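Local atomic coordinates of ceramide very long chain fatty acid hydroxylase SCS7 (Saccharomyces cerevisiae, PDB entry 4ZR1), a protein that hydroxylates sphingolipid-associated very long chain fatty acids of ceramides, probably at C-2, as a step of sphingolipid metabolism in the endoplasmic reticulum membrane. Residues K52-D55 and P59-M62. Sequence-based numbering, arbitrary orientation.
Sequences KFLD and PLLM
Leu54 and Leu60 bring together the two ends of a short connection, the loop that follows helix 44-51 and the start of the segment that leads into helix 60-65; their CA atoms, 6.8 Å apart, are the closest pair between 52-55 and 59-62. Lys52 leaves the preceding helix with a positive phi of 56°, and the chain becomes extended from Leu54 on.

The leucines carry the side-chain contact. Leu54 directs its CB toward 59-62, whereas Leu60 reaches across through a single branch, its CD2 methyl. That methyl lies 3.9 Å from Leu54 CB and 4.0 Å from Leu54 CD1, touching both the root and one tip of its neighbour, and the two side chains cross at about a right angle. In Leu60, chi1 of -64° sets CG beside the backbone N, and chi2 of 172°, with CD1 extended, leaves CD2 as the branch that faces Leu54. The same methyl packs against the backbone of the loop, 4.0 Å from Asp55 O. Leu54 CG also rests over one face of the neighbouring Phe53 ring, 3.7 Å above its plane and displaced toward the rim.

Polar ties close the turn around this apolar contact: Gln63 accepts from Asp55 N through OE1 and donates to Pro59 O through NE2, while Asp55 OD1 receives Asn57 N. In this probably cytoplasmic connection the leucine pair packs against Tyr179, and Leu60 also against Phe171, of the helix that carries the zinc ligands His174, His177 and His178.

The contact thus illustrates a general division of labour: apolar packing, here purely van der Waals between the leucines, tolerates variation in geometry, while directional hydrogen bonds, here from the Gln63 amide bridging the two backbones, fix the relative placement.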
loop_
_atom_site.group_PDB
_atom_site.type_symbol
_atom_site.label_atom_id
_atom_site.label_comp_id
_atom_site.label_asym_id
_atom_site.label_seq_id
_atom_site.Cartn_x
_atom_site.Cartn_y
_atom_site.Cartn_z
ATOM N N LYS A 52 6.682 -21.751 8.692
ATOM C CA LYS A 52 5.478 -22.554 8.470
ATOM C C LYS A 52 4.311 -21.695 7.982
ATOM O O LYS A 52 3.182 -21.833 8.448
ATOM C CB LYS A 52 5.092 -23.307 9.754
ATOM C CG LYS A 52 6.034 -24.456 10.118
ATOM C CD LYS A 52 5.422 -25.391 11.161
ATOM C CE LYS A 52 5.085 -26.755 10.567
ATOM N NZ LYS A 52 4.181 -27.575 11.429
ATOM N N PHE A 53 4.594 -20.812 7.034
ATOM C CA PHE A 53 3.601 -19.849 6.569
ATOM C C PHE A 53 3.187 -20.082 5.111
ATOM O O PHE A 53 2.315 -20.892 4.829
ATOM C CB PHE A 53 4.148 -18.435 6.748
ATOM C CG PHE A 53 3.163 -17.348 6.418
ATOM C CD1 PHE A 53 1.885 -17.365 6.951
ATOM C CD2 PHE A 53 3.534 -16.284 5.611
ATOM C CE1 PHE A 53 0.981 -16.356 6.652
ATOM C CE2 PHE A 53 2.635 -15.266 5.311
ATOM C CZ PHE A 53 1.359 -15.303 5.831
ATOM N N LEU A 54 3.804 -19.356 4.187
ATOM C CA LEU A 54 3.536 -19.552 2.773
ATOM C C LEU A 54 4.788 -20.046 2.052
ATOM O O LEU A 54 5.912 -19.641 2.361
ATOM C CB LEU A 54 3.042 -18.253 2.126
ATOM C CG LEU A 54 1.709 -17.662 2.595
ATOM C CD1 LEU A 54 1.514 -16.305 1.952
ATOM C CD2 LEU A 54 0.524 -18.567 2.280
ATOM N N ASP A 55 4.579 -20.928 1.087
ATOM C CA ASP A 55 5.660 -21.422 0.255
ATOM C C ASP A 55 5.765 -20.517 -0.959
ATOM O O ASP A 55 4.940 -20.596 -1.872
ATOM C CB ASP A 55 5.403 -22.879 -0.139
ATOM C CG ASP A 55 6.504 -23.469 -1.010
ATOM O OD1 ASP A 55 7.543 -22.798 -1.215
ATOM O OD2 ASP A 55 6.329 -24.626 -1.475
ATOM N N PRO A 59 2.044 -20.825 -5.972
ATOM C CA PRO A 59 1.123 -19.672 -6.036
ATOM C C PRO A 59 0.536 -19.359 -4.661
ATOM O O PRO A 59 0.081 -20.272 -3.966
ATOM C CB PRO A 59 0.034 -20.131 -7.018
ATOM C CG PRO A 59 0.719 -21.160 -7.892
ATOM C CD PRO A 59 1.735 -21.854 -6.986
ATOM N N LEU A 60 0.576 -18.085 -4.278
ATOM C CA LEU A 60 0.303 -17.652 -2.908
ATOM C C LEU A 60 -1.178 -17.568 -2.553
ATOM O O LEU A 60 -1.571 -17.824 -1.417
ATOM C CB LEU A 60 0.961 -16.288 -2.662
ATOM C CG LEU A 60 2.492 -16.249 -2.725
ATOM C CD1 LEU A 60 3.005 -14.824 -2.667
ATOM C CD2 LEU A 60 3.088 -17.068 -1.596
ATOM N N LEU A 61 -2.000 -17.213 -3.527
ATOM C CA LEU A 61 -3.403 -16.927 -3.255
ATOM C C LEU A 61 -4.233 -18.160 -2.844
ATOM O O LEU A 61 -4.961 -18.110 -1.854
ATOM C CB LEU A 61 -4.016 -16.257 -4.478
ATOM C CG LEU A 61 -5.208 -15.347 -4.257
ATOM C CD1 LEU A 61 -4.883 -14.308 -3.208
ATOM C CD2 LEU A 61 -5.520 -14.689 -5.574
ATOM N N MET A 62 -4.137 -19.260 -3.588
ATOM C CA MET A 62 -4.900 -20.456 -3.224
ATOM C C MET A 62 -4.378 -21.002 -1.910
ATOM O O MET A 62 -5.114 -21.543 -1.084
ATOM C CB MET A 62 -4.827 -21.532 -4.319
ATOM C CG MET A 62 -5.909 -21.379 -5.396
ATOM S SD MET A 62 -7.591 -21.594 -4.761
ATOM C CE MET A 62 -8.574 -21.227 -6.214
#